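Putative endonuclease/exonuclease/phosphatase family protein (Bacteroides vulgatus ATCC 8482, PDB 3G6S) is probably a phosphodiester-cleaving hydrolase of the endonuclease/exonuclease/phosphatase family, perhaps acting as a nuclease on nucleic acids. Local coordinates at residues Glu160-Glu164 with Arg165-Val169; Val191-Ala195 with Tyr196-Ala200. All coordinates share one frame; numbering follows the deposited sequence.

Contact 1 (Glu160-Glu164 with Arg165-Val169); sequences EIVGE and RPAVV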
loop_
_atom_site.group_PDB
_atom_site.type_symbol
_atom_site.label_atom_id
_atom_site.label_comp_id
_atom_site.label_asym_id
_atom_site.label_seq_id
_atom_site.Cartn_x
_atom_site.Cartn_y
_atom_site.Cartn_z
ATOM N N GLU A 160 -15.570 7.211 -8.738
ATOM C CA GLU A 160 -16.854 6.545 -8.597
ATOM C C GLU A 160 -17.311 6.517 -7.145
ATOM O O GLU A 160 -18.444 6.884 -6.837
ATOM C CB GLU A 160 -16.753 5.113 -9.123
ATOM C CG GLU A 160 -18.035 4.292 -9.010
ATOM C CD GLU A 160 -17.815 2.820 -9.333
ATOM O OE1 GLU A 160 -17.181 2.526 -10.377
ATOM O OE2 GLU A 160 -18.285 1.957 -8.547
ATOM N N ILE A 161 -16.419 6.090 -6.257
ATOM C CA ILE A 161 -16.735 5.972 -4.839
ATOM C C ILE A 161 -16.721 7.249 -4.017
ATOM O O ILE A 161 -17.683 7.544 -3.313
ATOM C CB ILE A 161 -15.785 4.976 -4.139
ATOM C CG1 ILE A 161 -16.139 3.541 -4.531
ATOM C CG2 ILE A 161 -15.887 5.125 -2.624
ATOM C CD1 ILE A 161 -15.801 3.182 -5.960
ATOM N N VAL A 162 -15.634 8.004 -4.085
ATOM C CA VAL A 162 -15.542 9.211 -3.274
ATOM C C VAL A 162 -15.540 10.513 -4.077
ATOM O O VAL A 162 -15.473 11.601 -3.506
ATOM C CB VAL A 162 -14.283 9.149 -2.348
ATOM C CG1 VAL A 162 -13.045 9.695 -3.076
ATOM C CG2 VAL A 162 -14.545 9.911 -1.074
ATOM N N GLY A 163 -15.609 10.403 -5.397
ATOM C CA GLY A 163 -15.635 11.593 -6.227
ATOM C C GLY A 163 -14.393 12.453 -6.117
ATOM O O GLY A 163 -13.288 11.990 -6.394
ATOM N N GLU A 164 -14.572 13.706 -5.710
ATOM C CA GLU A 164 -13.455 14.637 -5.567
ATOM C C GLU A 164 -12.988 14.831 -4.125
ATOM O O GLU A 164 -12.235 15.758 -3.825
ATOM C CB GLU A 164 -13.832 15.988 -6.170
ATOM C CG GLU A 164 -15.213 16.465 -5.775
ATOM C CD GLU A 164 -15.519 17.855 -6.299
ATOM O OE1 GLU A 164 -15.275 18.103 -7.505
ATOM O OE2 GLU A 164 -16.014 18.695 -5.508
ATOM N N ARG A 165 -13.446 13.953 -3.240
ATOM C CA ARG A 165 -13.065 14.004 -1.835
ATOM C C ARG A 165 -11.684 13.350 -1.681
ATOM O O ARG A 165 -11.276 12.531 -2.516
ATOM C CB ARG A 165 -14.118 13.285 -0.988
ATOM C CG ARG A 165 -15.421 14.075 -0.844
ATOM C CD ARG A 165 -16.534 13.263 -0.194
ATOM N NE ARG A 165 -17.066 12.270 -1.120
ATOM C CZ ARG A 165 -18.023 11.395 -0.828
ATOM N NH1 ARG A 165 -18.572 11.371 0.389
ATOM N NH2 ARG A 165 -18.436 10.547 -1.768
ATOM N N PRO A 166 -10.945 13.708 -0.616
ATOM C CA PRO A 166 -9.607 13.175 -0.348
ATOM C C PRO A 166 -9.498 11.658 -0.511
ATOM O O PRO A 166 -10.345 10.893 -0.032
ATOM C CB PRO A 166 -9.335 13.627 1.086
ATOM C CG PRO A 166 -10.091 14.889 1.182
ATOM C CD PRO A 166 -11.397 14.542 0.510
ATOM N N ALA A 167 -8.436 11.242 -1.193
ATOM C CA ALA A 167 -8.162 9.836 -1.455
ATOM C C ALA A 167 -6.661 9.601 -1.473
ATOM O O ALA A 167 -5.889 10.439 -1.936
ATOM C CB ALA A 167 -8.761 9.432 -2.789
ATOM N N VAL A 168 -6.247 8.452 -0.966
ATOM C CA VAL A 168 -4.838 8.129 -0.940
ATOM C C VAL A 168 -4.649 6.713 -1.444
ATOM O O VAL A 168 -5.317 5.774 -0.994
ATOM C CB VAL A 168 -4.266 8.253 0.478
ATOM C CG1 VAL A 168 -2.775 7.981 0.458
ATOM C CG2 VAL A 168 -4.561 9.647 1.020
ATOM N N VAL A 169 -3.748 6.581 -2.405
ATOM C CA VAL A 169 -3.433 5.303 -3.001
ATOM C C VAL A 169 -2.029 4.895 -2.606
ATOM O O VAL A 169 -1.081 5.665 -2.752
ATOM C CB VAL A 169 -3.482 5.370 -4.535
ATOM C CG1 VAL A 169 -3.024 4.034 -5.123
ATOM C CG2 VAL A 169 -4.891 5.733 -4.989
HETATM O O HOH W 1 -20.313 7.803 -2.121
HETATM O O HOH W 2 -10.664 13.084 -5.461
#

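Contact 2 (Val191-Ala195 with Tyr196-Ala200); sequences VMKDA and YKTAA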
loop_
_atom_site.group_PDB
_atom_site.type_symbol
_atom_site.label_atom_id
_atom_site.label_comp_id
_atom_site.label_asym_id
_atom_site.label_seq_id
_atom_site.Cartn_x
_atom_site.Cartn_y
_atom_site.Cartn_z
ATOM N N VAL A 191 -5.757 14.569 -11.241
ATOM C CA VAL A 191 -4.458 14.780 -10.610
ATOM C C VAL A 191 -4.183 13.916 -9.389
ATOM O O VAL A 191 -5.027 13.762 -8.502
ATOM C CB VAL A 191 -4.262 16.266 -10.199
ATOM C CG1 VAL A 191 -2.885 16.459 -9.564
ATOM C CG2 VAL A 191 -4.401 17.171 -11.417
HETATM N N MSE A 192 -2.976 13.359 -9.365
HETATM C CA MSE A 192 -2.497 12.505 -8.285
HETATM C C MSE A 192 -1.050 12.891 -8.059
HETATM O O MSE A 192 -0.219 12.764 -8.957
HETATM C CB MSE A 192 -2.585 11.040 -8.699
HETATM C CG MSE A 192 -4.003 10.552 -8.870
HETATM SE SE MSE A 192 -4.589 9.516 -7.351
HETATM C CE MSE A 192 -4.677 7.810 -8.241
ATOM N N LYS A 193 -0.748 13.377 -6.866
ATOM C CA LYS A 193 0.608 13.797 -6.539
ATOM C C LYS A 193 1.405 12.651 -5.908
ATOM O O LYS A 193 0.851 11.781 -5.238
ATOM C CB LYS A 193 0.558 14.974 -5.560
ATOM C CG LYS A 193 -0.314 16.140 -6.000
ATOM C CD LYS A 193 0.312 16.957 -7.129
ATOM C CE LYS A 193 -0.519 18.217 -7.395
ATOM N NZ LYS A 193 0.098 19.164 -8.371
ATOM N N ASP A 194 2.708 12.642 -6.142
ATOM C CA ASP A 194 3.565 11.628 -5.555
ATOM C C ASP A 194 3.931 12.204 -4.188
ATOM O O ASP A 194 4.668 13.183 -4.106
ATOM C CB ASP A 194 4.815 11.447 -6.412
ATOM C CG ASP A 194 5.827 10.513 -5.780
ATOM O OD1 ASP A 194 5.727 10.251 -4.565
ATOM O OD2 ASP A 194 6.730 10.058 -6.504
ATOM N N ALA A 195 3.407 11.615 -3.116
ATOM C CA ALA A 195 3.677 12.131 -1.770
ATOM C C ALA A 195 5.162 12.323 -1.468
ATOM O O ALA A 195 5.535 13.215 -0.708
ATOM C CB ALA A 195 3.050 11.215 -0.717
ATOM N N TYR A 196 6.009 11.483 -2.056
ATOM C CA TYR A 196 7.438 11.575 -1.811
ATOM C C TYR A 196 8.087 12.809 -2.451
ATOM O O TYR A 196 9.016 13.388 -1.884
ATOM C CB TYR A 196 8.130 10.302 -2.308
ATOM C CG TYR A 196 9.553 10.171 -1.831
ATOM C CD1 TYR A 196 9.843 10.074 -0.471
ATOM C CD2 TYR A 196 10.613 10.161 -2.730
ATOM C CE1 TYR A 196 11.155 9.979 -0.014
ATOM C CE2 TYR A 196 11.930 10.060 -2.276
ATOM C CZ TYR A 196 12.191 9.971 -0.916
ATOM O OH TYR A 196 13.490 9.879 -0.463
ATOM N N LYS A 197 7.599 13.205 -3.626
ATOM C CA LYS A 197 8.119 14.370 -4.345
ATOM C C LYS A 197 7.479 15.695 -3.908
ATOM O O LYS A 197 8.001 16.761 -4.223
ATOM C CB LYS A 197 7.889 14.221 -5.850
ATOM C CG LYS A 197 9.048 13.648 -6.654
ATOM C CD LYS A 197 8.939 12.145 -6.842
ATOM C CE LYS A 197 9.924 11.652 -7.899
ATOM N NZ LYS A 197 9.668 12.319 -9.210
ATOM N N THR A 198 6.350 15.648 -3.204
ATOM C CA THR A 198 5.687 16.884 -2.782
ATOM C C THR A 198 5.756 17.162 -1.288
ATOM O O THR A 198 5.283 18.200 -0.835
ATOM C CB THR A 198 4.187 16.906 -3.200
ATOM O OG1 THR A 198 3.535 15.712 -2.743
ATOM C CG2 THR A 198 4.051 17.028 -4.698
ATOM N N ALA A 199 6.331 16.232 -0.532
ATOM C CA ALA A 199 6.457 16.387 0.915
ATOM C C ALA A 199 7.352 17.570 1.257
ATOM O O ALA A 199 8.374 17.795 0.609
ATOM C CB ALA A 199 7.034 15.115 1.535
ATOM N N ALA A 200 6.964 18.321 2.281
ATOM C CA ALA A 200 7.730 19.480 2.718
ATOM C C ALA A 200 9.028 19.045 3.392
ATOM O O ALA A 200 10.003 19.794 3.426
ATOM C CB ALA A 200 6.895 20.308 3.686
#

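Contact 1 (Glu160-Glu164 with Arg165-Val169)
Arg165 folds back over Val162, laying its CB against the valine methyl CG2 at 3.4 Å while the same methyl sits over one face of the guanidinium. The long side chain bends at chi3 (-74°), which swings NE round to the carbonyl of Val162; NE donates to Val162 O at 2.9 Å. The backbone of the same arginine grips that oxygen too: Arg165 N reaches Val162 O at 3.1 Å, closing a type II' beta turn from Val162 to Arg165. The two donors come from opposite faces of the carbonyl plane, each well out of it. Gly163, the first residue to leave helical geometry after helix 144-161, takes the second position of the turn with positive phi (62°), a conformation that favours glycine. Two waters tie the turn further. One donates to Ile161 O and weakly accepts from Arg165 NH2 in the guanidinium plane; the other donates to both Gly163 O and Arg165 O. The second valine methyl faces the chain beyond the turn, with Val162 CG1 3.4 Å from Arg165 O and Val162 CG1 4.3 Å from Ala167 CB. Val162 also packs on Met133 and Arg165 on Ile131, both of strand 131-138, which runs parallel to strand 167-172. This is the helix-to-strand return of a beta-alpha-beta unit formed by strand 131-138, helix 144-161 and strand 167-172. With main-chain and side-chain N-H groups of one residue sharing a single acceptor, the arginine both closes the turn and holds its guanidinium near the helix end through NE, where the partial negative charge of the helix terminus would probably favour it.

Contact 2 (Val191-Ala195 with Tyr196-Ala200)
Asp194 holds the start of the short helix 195-198 through its carboxylate: OD1 accepts from Tyr196 N at 2.8 Å, a capping bond made from the N-cap position. With CG anti to the backbone N (chi1 174°), the carboxylate extends alongside the tyrosine side chain, and the N-H meets OD1 from above the carboxylate plane, 37° out of it. Tyr196 CB lies 3.3 Å from Asp194 OD1, and the carboxylate and ring planes are turned 34° apart. Main-chain bonding is looser. Asp194 O receives weak bonds from Lys197 N at 3.0 Å and from Thr198 N, and Thr198 OG1 lies 3.1 Å from Asp194 O; Ala199 N makes another weak bond to Ala195 O. Electrostatic contact is indirect: Lys197 crosses the aspartate with its CD 3.1 Å from Asp194 OD2, yet Lys197 NZ stays 4.6 Å from Asp194 OD2, beyond a salt bridge. Tyr182 OH bridges the two groups, hydrogen-bonding to Asp194 OD2 and weakly to Lys197 NZ. Apolar contact is slight, with Lys193 CB 4.1 Å from Thr198 CG2. On the strand side, Asp194 packs on Phe225 and Phe227 and Ala195 on Ile226, all of strand 224-228. Replacing Asp194 by alanine removes both carboxylate oxygens, and would probably leave Tyr196 N without its cap and Tyr182 OH without this carboxylate partner, weakening the start of the helix. The contact thus joins an edge strand to a weakly bonded helical turn, where one buried carboxylate divides its oxygens between a main-chain N-H and a tyrosine hydroxyl, and the nearby lysine would probably favour its charged form, though without direct contact.

How the contacts relate
Contact 1 comes first along the chain and contact 2 follows in series, their centres about 16 Å apart. Both reach the same mixed six-stranded sheet: strand 167-172, entered from contact 1, runs antiparallel to strand 224-228, whose other neighbour is the edge strand 193-194 of contact 2. They touch directly where Val169 CG2 packs on Met192 CE at 3.9 Å, and helix 144-161 lies against both residues through Ile158. Beyond contact 2 the chain leaves for strand 201-204, at an edge of the seven-stranded sheet. Contact 1 therefore turns the chain into one sheet and contact 2 carries it on to the other, within a DNase I-like two-sheet fold.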